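Local coordinates for protein lysyl-trna-dependent l-ysyl-phosphatidylgycerol synthase (Bacillus licheniformis, PDB 4V36) that catalyses the transfer of lysine from lysyl-tRNA to phosphatidylglycerol, probably in this soluble domain, a lipid modification linked to bacterial resistance, at residues A134-I139 with E300-V305; Y148-E153 with F241-Q246; M226-S229 with G235-D238. One frame throughout, in Å; residues are numbered along the deposited sequence.

In the fold
The three contacts meet round helix 236-251, which lies between the lysine-amide pocket and helix 134-145. Contact 3 joins the start of this helix to strand 220-228 at the pocket itself, and contact 2 sets its next turns against edge strand 149-153; their centres are about 12 Å apart, and F241 CE2 packs on M226 CE. In contact 2 the side chain of L244 is still about 11 Å from the ligand. Contact 1, centred about 15 Å from contact 3, is tied to it through D238, whose OD1 forms a salt bridge with K301 NZ at 3.0 Å and a probable hydrogen bond with Y302 OH. Contacts 1 and 2 touch where L136 meets I242.

Contact 1 of 3, residues A134-I139 with E300-V305; sequences AGLRAI and EKYKPV
L136 reaches from segment 134-139, the start of helix 134-145, to K301 and Y302, neighbours in the loop 300-305, and supplies the whole helical side of this small, apolar contact. Its CB points at the loop; chi1 (-65°) swings CG out beside the backbone N, and with chi2 at -179° CD1 faces the Y302 ring while CD2 lies mainly against K301. CD1 comes at a slant to the ring, with L136 CD1 3.9 Å from Y302 CE1. The other methyl takes the lysine: L136 CD2 lies 3.8 Å from K301 CE and also comes near the tyrosine hydroxyl. The aliphatic part of K301 thus serves as a packing surface, while a bend at chi4 (-62°) turns NZ off to a hydrogen bond with F298 O and to the D238 carboxylate, which Y302 OH shares. K301 and Y302 are the two central residues of a type I turn from E300 to K303, closed by K303 N to E300 O at 2.9 Å. This turn leads from helix 296-300 into strand 305-313, and the contact joins it to helix 134-145. Helix 236-251 adjoins both sides: I242 touches L136, and F241 touches Y302, whose side chain also touches V121 of strand 111-122.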
loop_
_atom_site.group_PDB
_atom_site.type_symbol
_atom_site.label_atom_id
_atom_site.label_comp_id
_atom_site.label_asym_id
_atom_site.label_seq_id
_atom_site.Cartn_x
_atom_site.Cartn_y
_atom_site.Cartn_z
ATOM N N ALA A 134 23.808 15.697 -0.584
ATOM C CA ALA A 134 24.936 15.353 -1.439
ATOM C C ALA A 134 24.921 13.870 -1.789
ATOM O O ALA A 134 25.453 13.459 -2.820
ATOM C CB ALA A 134 26.246 15.727 -0.766
ATOM N N GLY A 135 24.308 13.070 -0.923
ATOM C CA GLY A 135 24.218 11.639 -1.140
ATOM C C GLY A 135 23.261 11.286 -2.262
ATOM O O GLY A 135 23.601 10.517 -3.161
ATOM N N LEU A 136 22.061 11.854 -2.210
ATOM C CA LEU A 136 21.042 11.588 -3.219
ATOM C C LEU A 136 21.438 12.154 -4.579
ATOM O O LEU A 136 21.170 11.545 -5.615
ATOM C CB LEU A 136 19.694 12.168 -2.785
ATOM C CG LEU A 136 19.057 11.551 -1.539
ATOM C CD1 LEU A 136 17.719 12.213 -1.235
ATOM C CD2 LEU A 136 18.893 10.050 -1.713
ATOM N N ARG A 137 22.075 13.321 -4.570
ATOM C CA ARG A 137 22.492 13.966 -5.809
ATOM C C ARG A 137 23.595 13.164 -6.492
ATOM O O ARG A 137 23.679 13.125 -7.719
ATOM C CB ARG A 137 22.960 15.399 -5.542
ATOM C CG ARG A 137 23.275 16.192 -6.803
ATOM C CD ARG A 137 23.547 17.661 -6.504
ATOM N NE ARG A 137 24.674 17.846 -5.594
ATOM C CZ ARG A 137 24.559 18.241 -4.330
ATOM N NH1 ARG A 137 23.363 18.503 -3.820
ATOM N NH2 ARG A 137 25.641 18.382 -3.577
ATOM N N ALA A 138 24.434 12.517 -5.690
ATOM C CA ALA A 138 25.501 11.676 -6.220
ATOM C C ALA A 138 24.924 10.450 -6.919
ATOM O O ALA A 138 25.414 10.034 -7.970
ATOM C CB ALA A 138 26.451 11.257 -5.110
ATOM N N ILE A 139 23.879 9.877 -6.329
ATOM C CA ILE A 139 23.216 8.710 -6.899
ATOM C C ILE A 139 22.565 9.052 -8.234
ATOM O O ILE A 139 22.697 8.311 -9.208
ATOM C CB ILE A 139 22.151 8.143 -5.941
ATOM C CG1 ILE A 139 22.795 7.736 -4.614
ATOM C CG2 ILE A 139 21.435 6.959 -6.574
ATOM C CD1 ILE A 139 21.824 7.146 -3.618
ATOM N N GLU A 300 12.823 8.587 5.809
ATOM C CA GLU A 300 12.944 9.808 6.600
ATOM C C GLU A 300 13.883 10.823 5.952
ATOM O O GLU A 300 13.707 12.030 6.114
ATOM C CB GLU A 300 13.425 9.471 8.014
ATOM C CG GLU A 300 12.901 10.405 9.099
ATOM C CD GLU A 300 13.618 11.740 9.129
ATOM O OE1 GLU A 300 14.806 11.789 8.742
ATOM O OE2 GLU A 300 12.994 12.743 9.538
ATOM N N LYS A 301 14.870 10.335 5.207
ATOM C CA LYS A 301 15.864 11.213 4.594
ATOM C C LYS A 301 15.278 12.025 3.439
ATOM O O LYS A 301 15.940 12.907 2.892
ATOM C CB LYS A 301 17.070 10.406 4.109
ATOM C CG LYS A 301 16.789 9.493 2.929
ATOM C CD LYS A 301 18.055 8.765 2.500
ATOM C CE LYS A 301 17.819 7.917 1.261
ATOM N NZ LYS A 301 16.807 6.850 1.497
ATOM N N TYR A 302 14.038 11.723 3.071
ATOM C CA TYR A 302 13.328 12.503 2.067
ATOM C C TYR A 302 12.495 13.591 2.738
ATOM O O TYR A 302 11.726 14.291 2.079
ATOM C CB TYR A 302 12.440 11.602 1.206
ATOM C CG TYR A 302 13.215 10.681 0.291
ATOM C CD1 TYR A 302 13.684 11.127 -0.937
ATOM C CD2 TYR A 302 13.477 9.366 0.654
ATOM C CE1 TYR A 302 14.394 10.291 -1.778
ATOM C CE2 TYR A 302 14.185 8.522 -0.181
ATOM C CZ TYR A 302 14.643 8.990 -1.395
ATOM O OH TYR A 302 15.350 8.156 -2.232
ATOM N N LYS A 303 12.669 13.722 4.051
ATOM C CA LYS A 303 11.937 14.693 4.870
ATOM C C LYS A 303 10.431 14.690 4.606
ATOM O O LYS A 303 9.875 15.697 4.170
ATOM C CB LYS A 303 12.494 16.103 4.647
ATOM C CG LYS A 303 13.664 16.471 5.551
ATOM C CD LYS A 303 14.913 15.667 5.223
ATOM C CE LYS A 303 16.022 15.933 6.229
ATOM N NZ LYS A 303 15.617 15.550 7.611
ATOM N N PRO A 304 9.763 13.558 4.877
ATOM C CA PRO A 304 8.335 13.463 4.575
ATOM C C PRO A 304 7.453 13.919 5.730
ATOM O O PRO A 304 7.936 14.098 6.848
ATOM C CB PRO A 304 8.147 11.971 4.319
ATOM C CG PRO A 304 9.106 11.337 5.282
ATOM C CD PRO A 304 10.283 12.287 5.414
ATOM N N VAL A 305 6.167 14.103 5.452
ATOM C CA VAL A 305 5.183 14.313 6.502
ATOM C C VAL A 305 4.558 12.968 6.853
ATOM O O VAL A 305 3.920 12.334 6.013
ATOM C CB VAL A 305 4.087 15.305 6.078
ATOM C CG1 VAL A 305 3.064 15.467 7.192
ATOM C CG2 VAL A 305 4.699 16.648 5.709
#

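Contact 2 of 3, residues Y148-E153 with F241-Q246; sequences YTFHVE and FIYLFQ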
loop_
_atom_site.group_PDB
_atom_site.type_symbol
_atom_site.label_atom_id
_atom_site.label_comp_id
_atom_site.label_asym_id
_atom_site.label_seq_id
_atom_site.Cartn_x
_atom_site.Cartn_y
_atom_site.Cartn_z
ATOM N N TYR A 148 21.274 5.726 -17.777
ATOM C CA TYR A 148 19.984 5.116 -17.476
ATOM C C TYR A 148 18.852 6.094 -17.769
ATOM O O TYR A 148 18.965 7.288 -17.494
ATOM C CB TYR A 148 19.930 4.651 -16.018
ATOM C CG TYR A 148 20.758 3.414 -15.753
ATOM C CD1 TYR A 148 22.106 3.513 -15.436
ATOM C CD2 TYR A 148 20.194 2.147 -15.832
ATOM C CE1 TYR A 148 22.868 2.385 -15.199
ATOM C CE2 TYR A 148 20.949 1.014 -15.597
ATOM C CZ TYR A 148 22.286 1.138 -15.282
ATOM O OH TYR A 148 23.039 0.012 -15.049
ATOM N N THR A 149 17.764 5.581 -18.337
ATOM C CA THR A 149 16.630 6.422 -18.703
ATOM C C THR A 149 15.345 5.957 -18.028
ATOM O O THR A 149 15.111 4.759 -17.869
ATOM C CB THR A 149 16.423 6.451 -20.228
ATOM O OG1 THR A 149 16.354 5.111 -20.728
ATOM C CG2 THR A 149 17.576 7.178 -20.907
ATOM N N PHE A 150 14.517 6.919 -17.636
ATOM C CA PHE A 150 13.281 6.641 -16.913
ATOM C C PHE A 150 12.064 6.902 -17.798
ATOM O O PHE A 150 11.931 7.981 -18.375
ATOM C CB PHE A 150 13.219 7.492 -15.644
ATOM C CG PHE A 150 12.002 7.249 -14.803
ATOM C CD1 PHE A 150 11.922 6.141 -13.978
ATOM C CD2 PHE A 150 10.944 8.141 -14.824
ATOM C CE1 PHE A 150 10.805 5.922 -13.197
ATOM C CE2 PHE A 150 9.825 7.926 -14.046
ATOM C CZ PHE A 150 9.757 6.815 -13.231
ATOM N N HIS A 151 11.180 5.914 -17.903
ATOM C CA HIS A 151 10.013 6.023 -18.774
ATOM C C HIS A 151 8.744 5.518 -18.096
ATOM O O HIS A 151 8.770 4.528 -17.365
ATOM C CB HIS A 151 10.242 5.247 -20.073
ATOM C CG HIS A 151 11.477 5.654 -20.814
ATOM N ND1 HIS A 151 11.515 6.745 -21.656
ATOM C CD2 HIS A 151 12.717 5.112 -20.845
ATOM C CE1 HIS A 151 12.725 6.859 -22.171
ATOM N NE2 HIS A 151 13.474 5.880 -21.695
ATOM N N VAL A 152 7.633 6.202 -18.347
ATOM C CA VAL A 152 6.338 5.771 -17.836
ATOM C C VAL A 152 5.451 5.283 -18.977
ATOM O O VAL A 152 5.125 6.041 -19.892
ATOM C CB VAL A 152 5.621 6.903 -17.074
ATOM C CG1 VAL A 152 4.199 6.487 -16.721
ATOM C CG2 VAL A 152 6.400 7.276 -15.823
ATOM N N GLU A 153 5.067 4.012 -18.921
ATOM C CA GLU A 153 4.267 3.408 -19.981
ATOM C C GLU A 153 2.789 3.342 -19.606
ATOM O O GLU A 153 2.441 3.209 -18.434
ATOM C CB GLU A 153 4.789 2.005 -20.307
ATOM C CG GLU A 153 6.283 1.948 -20.587
ATOM C CD GLU A 153 6.674 2.702 -21.844
ATOM O OE1 GLU A 153 5.831 2.820 -22.759
ATOM O OE2 GLU A 153 7.827 3.177 -21.917
ATOM N N PHE A 241 13.094 6.588 -6.780
ATOM C CA PHE A 241 12.260 7.578 -6.105
ATOM C C PHE A 241 12.593 8.989 -6.578
ATOM O O PHE A 241 11.712 9.842 -6.669
ATOM C CB PHE A 241 12.413 7.480 -4.586
ATOM C CG PHE A 241 11.590 6.391 -3.962
ATOM C CD1 PHE A 241 10.208 6.419 -4.044
ATOM C CD2 PHE A 241 12.194 5.346 -3.285
ATOM C CE1 PHE A 241 9.445 5.420 -3.471
ATOM C CE2 PHE A 241 11.437 4.343 -2.710
ATOM C CZ PHE A 241 10.060 4.379 -2.802
ATOM N N ILE A 242 13.865 9.228 -6.881
ATOM C CA ILE A 242 14.290 10.518 -7.412
ATOM C C ILE A 242 13.676 10.751 -8.791
ATOM O O ILE A 242 13.131 11.822 -9.065
ATOM C CB ILE A 242 15.825 10.619 -7.503
ATOM C CG1 ILE A 242 16.441 10.638 -6.102
ATOM C CG2 ILE A 242 16.238 11.869 -8.261
ATOM C CD1 ILE A 242 17.954 10.582 -6.102
ATOM N N TYR A 243 13.760 9.740 -9.651
ATOM C CA TYR A 243 13.144 9.810 -10.973
ATOM C C TYR A 243 11.627 9.927 -10.868
ATOM O O TYR A 243 10.998 10.656 -11.636
ATOM C CB TYR A 243 13.516 8.587 -11.813
ATOM C CG TYR A 243 14.924 8.613 -12.364
ATOM C CD1 TYR A 243 15.326 9.609 -13.244
ATOM C CD2 TYR A 243 15.844 7.632 -12.022
ATOM C CE1 TYR A 243 16.609 9.636 -13.756
ATOM C CE2 TYR A 243 17.130 7.648 -12.529
ATOM C CZ TYR A 243 17.506 8.652 -13.396
ATOM O OH TYR A 243 18.785 8.671 -13.903
ATOM N N LEU A 244 11.043 9.204 -9.916
ATOM C CA LEU A 244 9.601 9.249 -9.690
ATOM C C LEU A 244 9.144 10.633 -9.247
ATOM O O LEU A 244 8.144 11.151 -9.743
ATOM C CB LEU A 244 9.185 8.212 -8.647
ATOM C CG LEU A 244 8.943 6.787 -9.145
ATOM C CD1 LEU A 244 8.640 5.857 -7.982
ATOM C CD2 LEU A 244 7.812 6.767 -10.158
ATOM N N PHE A 245 9.880 11.225 -8.311
ATOM C CA PHE A 245 9.532 12.544 -7.788
ATOM C C PHE A 245 9.687 13.617 -8.862
ATOM O O PHE A 245 8.932 14.589 -8.893
ATOM C CB PHE A 245 10.391 12.891 -6.570
ATOM C CG PHE A 245 10.147 12.005 -5.378
ATOM C CD1 PHE A 245 9.056 11.152 -5.337
ATOM C CD2 PHE A 245 11.011 12.029 -4.295
ATOM C CE1 PHE A 245 8.836 10.337 -4.242
ATOM C CE2 PHE A 245 10.795 11.218 -3.198
ATOM C CZ PHE A 245 9.704 10.372 -3.171
ATOM N N GLN A 246 10.668 13.434 -9.741
ATOM C CA GLN A 246 10.874 14.348 -10.858
ATOM C C GLN A 246 9.703 14.282 -11.830
ATOM O O GLN A 246 9.196 15.309 -12.282
ATOM C CB GLN A 246 12.178 14.026 -11.588
ATOM C CG GLN A 246 12.398 14.853 -12.845
ATOM C CD GLN A 246 13.658 14.461 -13.589
ATOM O OE1 GLN A 246 14.338 13.503 -13.221
ATOM N NE2 GLN A 246 13.979 15.201 -14.644
#
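The hydroxyl of Y243, whose ring lies alongside F150, is held by a hydrogen bond to E144 OE2 near the end of helix 134-145. From the residue just before strand 149-153, the carbonyl of Y148 also approaches it, but at 3.9 Å between Y148 O and Y243 OH this is no more than a contact. Anchored there, the Y243 ring runs nearly parallel to that of F150, with 7° between the planes. The two are slid so far apart, with centroids separated by 5.7 Å, that the rings hardly overlap. What meets the rings instead is each partner's CB. Y243 CB sits over one face of F150, 3.8 Å from the ring centroid, in a CH-pi contact. In a looser one, F150 CB lies 4.2 Å from the centroid of the Y243 ring, off-centre. With CG anti to the backbone N (chi1 -178°), the F150 ring is carried out past Y243 along the helix surface, where CZ meets L244. That side chain crosses the phenylalanine at about a right angle, its CD2 3.6 Å from F150 CZ. On the strand, T149 OG1 donates to H151 NE2 at 3.1 Å, a bond between alternate residues flanking F150. Strand 149-153 is the outermost strand at this end of the sheet, paired antiparallel to 196-200, and F150 also rests on A197. Helix 236-251 packs against it through Y243 and L244, while I242 and Q246 touch Y140 of helix 134-145, and L244 also touches F256 of strand 255-261.

Contact 3 of 3, residues M226-S229 with G235-D238; sequences MRYS and GIMD. With LYN (2,6-diamino-hexanoic acid amide), chain C.
Within the beta-alpha-beta unit formed by strand 220-228, helix 236-251 and strand 255-261, M226 and Y228 pack against the first turn of the helix, just after its N-cap residue G235. I236 presents a methyl squarely to the tyrosine: CG2 stands 3.7 Å from the centroid of the Y228 ring, only 4° off its normal. With CG between the backbone N and the carbonyl carbon (chi1 49°) and chi2 at 84°, the ring turns a face to I236. M237 CG touches both M226 and Y228. It is 3.7 Å from Y228 CE2 and 4.0 Å from M226 SD, and it meets the ring at a slant. R227, between them in sequence, points away from the helix and extends to the bound lysine amide. The ligand's N lies in the guanidinium plane at its edge, 3.6 Å from R227 NE, and R227 NH2 approaches the ligand CA at 3.4 Å. E178, by a salt bridge, and S169, by a hydrogen bond, hold the guanidinium in position. No hydrogen bond joins segments 226-229 and 235-238, so the two are held by van der Waals and CH-pi contacts, while R227 brings its salt-bridged guanidinium beside the ligand amine without a hydrogen bond assigned between them.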
loop_
_atom_site.group_PDB
_atom_site.type_symbol
_atom_site.label_atom_id
_atom_site.label_comp_id
_atom_site.label_asym_id
_atom_site.label_seq_id
_atom_site.Cartn_x
_atom_site.Cartn_y
_atom_site.Cartn_z
ATOM N N MET A 226 7.857 -2.237 -6.536
ATOM C CA MET A 226 9.133 -1.685 -6.978
ATOM C C MET A 226 10.160 -2.807 -7.011
ATOM O O MET A 226 10.646 -3.248 -5.969
ATOM C CB MET A 226 9.610 -0.550 -6.069
ATOM C CG MET A 226 11.038 -0.105 -6.371
ATOM S SD MET A 226 11.674 1.187 -5.285
ATOM C CE MET A 226 10.964 2.650 -6.033
ATOM N N ARG A 227 10.474 -3.283 -8.210
ATOM C CA ARG A 227 11.336 -4.447 -8.354
ATOM C C ARG A 227 12.440 -4.203 -9.372
ATOM O O ARG A 227 12.244 -3.496 -10.360
ATOM C CB ARG A 227 10.500 -5.670 -8.739
ATOM C CG ARG A 227 9.388 -5.951 -7.735
ATOM C CD ARG A 227 8.562 -7.175 -8.063
ATOM N NE ARG A 227 7.563 -7.398 -7.022
ATOM C CZ ARG A 227 6.716 -8.420 -6.995
ATOM N NH1 ARG A 227 6.738 -9.331 -7.958
ATOM N NH2 ARG A 227 5.847 -8.529 -6.000
ATOM N N TYR A 228 13.604 -4.790 -9.118
ATOM C CA TYR A 228 14.770 -4.578 -9.963
ATOM C C TYR A 228 15.596 -5.851 -10.113
ATOM O O TYR A 228 15.592 -6.711 -9.232
ATOM C CB TYR A 228 15.636 -3.452 -9.395
ATOM C CG TYR A 228 15.932 -3.594 -7.918
ATOM C CD1 TYR A 228 16.975 -4.394 -7.472
ATOM C CD2 TYR A 228 15.169 -2.925 -6.970
ATOM C CE1 TYR A 228 17.249 -4.527 -6.124
ATOM C CE2 TYR A 228 15.436 -3.052 -5.619
ATOM C CZ TYR A 228 16.476 -3.854 -5.203
ATOM O OH TYR A 228 16.746 -3.984 -3.861
ATOM N N SER A 229 16.303 -5.965 -11.231
ATOM C CA SER A 229 17.146 -7.127 -11.492
ATOM C C SER A 229 18.504 -6.990 -10.808
ATOM O O SER A 229 18.805 -5.956 -10.212
ATOM C CB SER A 229 17.329 -7.328 -12.997
ATOM O OG SER A 229 17.863 -6.165 -13.603
ATOM N N GLY A 235 22.131 1.620 -4.970
ATOM C CA GLY A 235 21.336 2.813 -4.745
ATOM C C GLY A 235 20.174 2.883 -5.716
ATOM O O GLY A 235 19.643 3.959 -5.989
ATOM N N ILE A 236 19.782 1.721 -6.232
ATOM C CA ILE A 236 18.727 1.621 -7.236
ATOM C C ILE A 236 17.393 2.173 -6.730
ATOM O O ILE A 236 16.700 2.886 -7.454
ATOM C CB ILE A 236 18.545 0.151 -7.704
ATOM C CG1 ILE A 236 17.331 0.013 -8.627
ATOM C CG2 ILE A 236 18.437 -0.794 -6.513
ATOM C CD1 ILE A 236 17.484 0.730 -9.952
ATOM N N MET A 237 17.046 1.860 -5.485
ATOM C CA MET A 237 15.776 2.298 -4.917
ATOM C C MET A 237 15.740 3.808 -4.719
ATOM O O MET A 237 14.713 4.447 -4.949
ATOM C CB MET A 237 15.506 1.587 -3.590
ATOM C CG MET A 237 15.171 0.112 -3.735
ATOM S SD MET A 237 14.614 -0.618 -2.185
ATOM C CE MET A 237 16.060 -0.371 -1.158
ATOM N N ASP A 238 16.864 4.374 -4.291
ATOM C CA ASP A 238 16.976 5.817 -4.127
ATOM C C ASP A 238 16.843 6.524 -5.469
ATOM O O ASP A 238 16.176 7.553 -5.573
ATOM C CB ASP A 238 18.307 6.187 -3.470
ATOM C CG ASP A 238 18.326 5.887 -1.985
ATOM O OD1 ASP A 238 17.272 6.044 -1.334
ATOM O OD2 ASP A 238 19.395 5.495 -1.469
HETATM N N LYN C . 7.245 -4.923 -4.494
HETATM C CA LYN C . 6.241 -5.806 -3.929
HETATM C CB LYN C . 6.911 -6.812 -2.998
HETATM C CG LYN C . 5.903 -7.726 -2.312
HETATM C CD LYN C . 6.513 -9.091 -2.013
HETATM C CE LYN C . 7.701 -8.983 -1.064
HETATM N NZ LYN C . 8.281 -10.333 -0.833
HETATM C C LYN C . 5.219 -5.005 -3.174
HETATM O O LYN C . 5.588 -4.088 -2.456
HETATM N NT LYN C . 3.929 -5.307 -3.317
#